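PDB 5JGF: vacuolar aminopeptidase 1 from Saccharomyces cerevisiae, which removes N-terminal amino acids, preferably neutral or hydrophobic ones, from peptides in the vacuole as a zinc-dependent dodecamer, and is the major cargo of the cytoplasm-to-vacuole targeting pathway. Local coordinates for the interface of chains A and B. Residues are numbered along the deposited sequence; one frame, centred on the assembly and turned at random. Chains: chain A/B, Vacuolar aminopeptidase 1.

Contact 1: the interface of chains A and B. Residues chain A 330, 332-333, 336; chain B 46, 315, 318-319.
The carboxylate oxygen OD2 of A:Asp330, facing B:Arg319 across the interface, is gripped by several groups. Within chain A it accepts the hydroxyl OG1 of A:Thr333 at 2.6 Å, from well above the carboxylate plane. Toward B:Arg319 it makes a long salt bridge, 4.0 Å to NH2, with the two charged planes nearly perpendicular, and water 1 spans the gap from B:Arg319 NE to OD2. The other oxygen, OD1, takes weak bonds from the backbone N of A:His332 and A:Thr333, since the aspartate sits just ahead of helix 331-336. A bend at chi3 (67°) turns the arginine end toward B:Glu46, whose backbone O it grips end-on with NH1 (3.0 Å) and NH2. Both bonds lie in the guanidinium plane, which should fix its rotation and tie the loop at B:Glu46 to helix 312-324. That same carbonyl oxygen faces the methyl of A:Ala336 across the interface. B:Arg319 also runs past A:His332 in the opposite direction, its guanidinium almost parallel to the ring, and its CD packs 3.7 Å from A:His332 CB. With an alanine at B:Arg319, the B:Glu46 carbonyl would probably lose both its guanidinium donors, A:Asp330 its positive mate, and the side of A:His332 its packing. The histidine ring lies over helix 312-324 of chain B. One of its faces takes the hydroxyl OG of B:Ser315, offset toward the rim, while CE1 rests 3.7 Å from B:Ser315 CA. At the ring's far edge, NE2 donates to the carboxylate oxygen OE1 of B:Glu318 over 2.7 Å, nearly straight at 167°. The oxygen lies close to the imidazole plane; B:Glu318 OE1 is met from above the carboxylate plane, and ring and carboxylate are turned 70° apart.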
ATOM      1  N   ASP A 330     -58.888   9.546 -29.292  1.00 25.40           N
ATOM      2  CA  ASP A 330     -58.387   9.504 -27.919  1.00 22.45           C
ATOM      3  C   ASP A 330     -57.065   8.729 -27.905  1.00 21.54           C
ATOM      4  O   ASP A 330     -57.056   7.494 -27.888  1.00 20.27           O
ATOM      5  CB  ASP A 330     -59.447   8.816 -27.045  1.00 23.72           C
ATOM      6  CG  ASP A 330     -59.014   8.643 -25.605  1.00 22.28           C
ATOM      7  OD1 ASP A 330     -57.922   9.118 -25.237  1.00 24.91           O
ATOM      8  OD2 ASP A 330     -59.772   8.022 -24.832  1.00 27.01           O
ATOM      9  N   HIS A 332     -54.916   8.344 -25.574  1.00 17.74           N
ATOM     10  CA  HIS A 332     -54.703   7.570 -24.355  1.00 18.62           C
ATOM     11  C   HIS A 332     -55.321   6.184 -24.518  1.00 18.29           C
ATOM     12  O   HIS A 332     -54.781   5.189 -24.033  1.00 17.62           O
ATOM     13  CB  HIS A 332     -55.309   8.296 -23.152  1.00 20.81           C
ATOM     14  CG  HIS A 332     -54.620   9.585 -22.818  1.00 23.75           C
ATOM     15  ND1 HIS A 332     -53.324   9.639 -22.351  1.00 26.99           N
ATOM     16  CD2 HIS A 332     -55.040  10.869 -22.905  1.00 24.28           C
ATOM     17  CE1 HIS A 332     -52.976  10.900 -22.166  1.00 25.89           C
ATOM     18  NE2 HIS A 332     -53.999  11.667 -22.495  1.00 27.32           N
ATOM     19  N   THR A 333     -56.458   6.114 -25.206  1.00 16.69           N
ATOM     20  CA  THR A 333     -57.107   4.833 -25.451  1.00 17.86           C
ATOM     21  C   THR A 333     -56.283   4.064 -26.476  1.00 16.69           C
ATOM     22  O   THR A 333     -56.135   2.844 -26.376  1.00 16.32           O
ATOM     23  CB  THR A 333     -58.548   5.022 -25.995  1.00 18.77           C
ATOM     24  OG1 THR A 333     -59.399   5.482 -24.940  1.00 20.06           O
ATOM     25  CG2 THR A 333     -59.103   3.715 -26.555  1.00 18.21           C
ATOM     26  N   ALA A 336     -53.252   2.616 -24.741  1.00 17.25           N
ATOM     27  CA  ALA A 336     -53.632   1.618 -23.747  1.00 18.21           C
ATOM     28  C   ALA A 336     -53.899   0.267 -24.414  1.00 18.67           C
ATOM     29  O   ALA A 336     -53.802  -0.780 -23.776  1.00 20.32           O
ATOM     30  CB  ALA A 336     -54.873   2.083 -22.973  1.00 18.68           C
TER
ATOM     31  N   GLU B  46     -58.922   1.685 -18.754  1.00 19.93           N
ATOM     32  CA  GLU B  46     -58.028   2.512 -19.555  1.00 21.75           C
ATOM     33  C   GLU B  46     -58.156   2.207 -21.037  1.00 21.10           C
ATOM     34  O   GLU B  46     -57.926   3.069 -21.882  1.00 21.73           O
ATOM     35  CB  GLU B  46     -56.571   2.249 -19.172  1.00 23.25           C
ATOM     36  CG  GLU B  46     -55.959   3.223 -18.217  1.00 25.65           C
ATOM     37  CD  GLU B  46     -54.454   3.267 -18.387  1.00 25.48           C
ATOM     38  OE1 GLU B  46     -53.826   2.186 -18.434  1.00 26.26           O
ATOM     39  OE2 GLU B  46     -53.902   4.379 -18.483  1.00 28.71           O
ATOM     40  N   SER B 315     -52.921  11.584 -17.737  1.00 18.03           N
ATOM     41  CA  SER B 315     -53.916  10.900 -18.559  1.00 20.10           C
ATOM     42  C   SER B 315     -55.316  11.030 -17.961  1.00 19.20           C
ATOM     43  O   SER B 315     -56.272  11.379 -18.655  1.00 19.51           O
ATOM     44  CB  SER B 315     -53.551   9.418 -18.696  1.00 22.03           C
ATOM     45  OG  SER B 315     -54.574   8.690 -19.363  1.00 24.82           O
ATOM     46  N   GLU B 318     -56.654  14.626 -18.318  1.00 17.98           N
ATOM     47  CA  GLU B 318     -57.018  14.974 -19.686  1.00 19.95           C
ATOM     48  C   GLU B 318     -58.268  14.231 -20.154  1.00 20.46           C
ATOM     49  O   GLU B 318     -59.184  14.838 -20.710  1.00 19.69           O
ATOM     50  CB  GLU B 318     -55.856  14.695 -20.647  1.00 20.35           C
ATOM     51  CG  GLU B 318     -56.264  14.762 -22.115  1.00 22.08           C
ATOM     52  CD  GLU B 318     -55.093  14.943 -23.055  1.00 25.10           C
ATOM     53  OE1 GLU B 318     -54.004  14.400 -22.773  1.00 26.31           O
ATOM     54  OE2 GLU B 318     -55.268  15.623 -24.086  1.00 24.81           O
ATOM     55  N   ARG B 319     -58.308  12.921 -19.928  1.00 18.59           N
ATOM     56  CA  ARG B 319     -59.457  12.117 -20.340  1.00 19.58           C
ATOM     57  C   ARG B 319     -60.735  12.580 -19.643  1.00 19.93           C
ATOM     58  O   ARG B 319     -61.783  12.722 -20.276  1.00 19.14           O
ATOM     59  CB  ARG B 319     -59.201  10.636 -20.036  1.00 18.95           C
ATOM     60  CG  ARG B 319     -57.976  10.083 -20.749  1.00 21.14           C
ATOM     61  CD  ARG B 319     -57.683   8.632 -20.391  1.00 22.48           C
ATOM     62  NE  ARG B 319     -58.718   7.730 -20.879  1.00 24.48           N
ATOM     63  CZ  ARG B 319     -58.523   6.448 -21.170  1.00 24.93           C
ATOM     64  NH1 ARG B 319     -57.322   5.899 -21.030  1.00 23.21           N
ATOM     65  NH2 ARG B 319     -59.534   5.714 -21.604  1.00 22.07           N
TER
HETATM   66  O   HOH W   1     -60.992   8.500 -22.400  1.00 15.89           O

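Contact 2: the interface of chains A and B. Residues chain A 361, 375, 404, 407; chain B 100-101, 117.
Loop residues of chain A, among them A:Gln404 just past strand 401-403, meet a loop of chain B that follows strand 96-99, together with B:Ala117 of strand 116-119. B:Pro101 is the central piece, standing between A:His361 and A:Gln404. The imidazole points its edge at the proline, with the proline N in the ring plane, and its CD2 packs 3.6 Å from B:Pro101 CD. The two side chains cross at about a right angle. From another side A:Gln404 extends its chain, CG anti to the backbone N (chi1 -179°), and carries its amide to the rim of the proline: OE1 lies 3.3 Å from B:Pro101 CG. The amide nitrogen NE2 turns instead toward B:Lys100 and B:Ala117, 3.8 Å from the lysine CG. B:Lys100 then runs on to meet A:Asn407 from the opposite direction, its CE 3.3 Å from the side-chain oxygen OD1. A bend at chi4 (142°) leaves the terminal amine nitrogen NZ beside the amide, about as near its nitrogen as its oxygen. The methyl of B:Ala117 completes the patch, sitting 3.8 Å from A:Pro375 CG and also close to A:Asn407 OD1. Among these residues the fit seems to be mainly one of shape, with a rigid proline and a small alanine received among polar side chains, and it helps to join neighbouring subunits in the aminopeptidase dodecamer.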
ATOM      1  N   HIS A 361     -31.082 -18.567 -18.244  1.00 16.41           N
ATOM      2  CA  HIS A 361     -31.466 -17.258 -18.755  1.00 15.05           C
ATOM      3  C   HIS A 361     -30.493 -16.707 -19.792  1.00 15.15           C
ATOM      4  O   HIS A 361     -30.079 -15.550 -19.720  1.00 15.74           O
ATOM      5  CB  HIS A 361     -31.629 -16.244 -17.615  1.00 14.79           C
ATOM      6  CG  HIS A 361     -32.670 -16.624 -16.608  1.00 15.48           C
ATOM      7  ND1 HIS A 361     -32.485 -17.640 -15.694  1.00 15.38           N
ATOM      8  CD2 HIS A 361     -33.900 -16.116 -16.360  1.00 17.97           C
ATOM      9  CE1 HIS A 361     -33.555 -17.738 -14.926  1.00 14.87           C
ATOM     10  NE2 HIS A 361     -34.429 -16.825 -15.308  1.00 16.99           N
ATOM     11  N   PRO A 375     -35.623  -7.222 -13.630  1.00 16.85           N
ATOM     12  CA  PRO A 375     -36.523  -6.760 -12.570  1.00 17.24           C
ATOM     13  C   PRO A 375     -36.230  -5.368 -12.009  1.00 18.16           C
ATOM     14  O   PRO A 375     -36.972  -4.876 -11.158  1.00 18.00           O
ATOM     15  CB  PRO A 375     -36.368  -7.843 -11.513  1.00 18.08           C
ATOM     16  CG  PRO A 375     -34.890  -8.132 -11.594  1.00 16.04           C
ATOM     17  CD  PRO A 375     -34.646  -8.195 -13.101  1.00 17.95           C
ATOM     18  N   GLN A 404     -31.362 -12.672 -19.003  1.00 14.23           N
ATOM     19  CA  GLN A 404     -31.436 -11.860 -17.799  1.00 14.81           C
ATOM     20  C   GLN A 404     -30.052 -11.946 -17.172  1.00 15.26           C
ATOM     21  O   GLN A 404     -29.382 -12.981 -17.262  1.00 16.04           O
ATOM     22  CB  GLN A 404     -32.494 -12.377 -16.808  1.00 14.43           C
ATOM     23  CG  GLN A 404     -32.582 -11.508 -15.544  1.00 13.68           C
ATOM     24  CD  GLN A 404     -33.845 -11.747 -14.736  1.00 16.25           C
ATOM     25  OE1 GLN A 404     -34.941 -11.843 -15.290  1.00 16.92           O
ATOM     26  NE2 GLN A 404     -33.700 -11.822 -13.418  1.00 14.81           N
ATOM     27  N   ASN A 407     -27.549 -11.868 -10.657  1.00 17.63           N
ATOM     28  CA  ASN A 407     -27.759 -10.855  -9.624  1.00 16.92           C
ATOM     29  C   ASN A 407     -26.510 -10.052  -9.289  1.00 19.24           C
ATOM     30  O   ASN A 407     -26.623  -8.904  -8.851  1.00 17.73           O
ATOM     31  CB  ASN A 407     -28.300 -11.493  -8.340  1.00 17.27           C
ATOM     32  CG  ASN A 407     -29.649 -12.157  -8.529  1.00 20.25           C
ATOM     33  OD1 ASN A 407     -30.320 -11.987  -9.554  1.00 18.48           O
ATOM     34  ND2 ASN A 407     -30.061 -12.916  -7.516  1.00 16.88           N
TER
ATOM     35  N   LYS B 100     -37.136 -15.500 -10.426  1.00 14.03           N
ATOM     36  CA  LYS B 100     -36.626 -15.275 -11.771  1.00 15.40           C
ATOM     37  C   LYS B 100     -37.570 -15.902 -12.801  1.00 17.26           C
ATOM     38  O   LYS B 100     -38.419 -16.721 -12.449  1.00 16.59           O
ATOM     39  CB  LYS B 100     -35.217 -15.864 -11.903  1.00 15.03           C
ATOM     40  CG  LYS B 100     -34.130 -14.943 -11.360  1.00 16.98           C
ATOM     41  CD  LYS B 100     -32.780 -15.635 -11.275  1.00 17.96           C
ATOM     42  CE  LYS B 100     -31.695 -14.647 -10.859  1.00 16.85           C
ATOM     43  NZ  LYS B 100     -30.713 -15.292  -9.942  1.00 16.28           N
ATOM     44  N   PRO B 101     -37.452 -15.499 -14.081  1.00 17.23           N
ATOM     45  CA  PRO B 101     -38.308 -16.048 -15.141  1.00 16.68           C
ATOM     46  C   PRO B 101     -38.308 -17.573 -15.059  1.00 17.08           C
ATOM     47  O   PRO B 101     -39.324 -18.226 -15.286  1.00 17.18           O
ATOM     48  CB  PRO B 101     -37.654 -15.517 -16.412  1.00 16.15           C
ATOM     49  CG  PRO B 101     -37.194 -14.154 -15.975  1.00 18.00           C
ATOM     50  CD  PRO B 101     -36.584 -14.428 -14.608  1.00 16.41           C
ATOM     51  N   ALA B 117     -34.242 -12.761  -7.813  1.00 13.37           N
ATOM     52  CA  ALA B 117     -33.502 -11.538  -8.105  1.00 13.10           C
ATOM     53  C   ALA B 117     -34.020 -10.431  -7.202  1.00 13.10           C
ATOM     54  O   ALA B 117     -35.187 -10.425  -6.815  1.00 13.31           O
ATOM     55  CB  ALA B 117     -33.686 -11.147  -9.566  1.00 13.42           C
TER

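Contact 1 and contact 2 lie about 32 Å apart, measured between the centres of their C-alpha atoms, along one interface between chains A and B. They share no residue and no helix or strand: contact 1 sets helix against helix through charged and hydrogen-bonding groups, whereas contact 2 fits loops around a proline. Because the interface is not an exact two-fold, chain A and chain B offer different surfaces at each place. Two such separated points of attachment would probably help to resist rocking of one subunit against the other, and their repetition around the shell probably helps hold the tetrahedral dodecamer together.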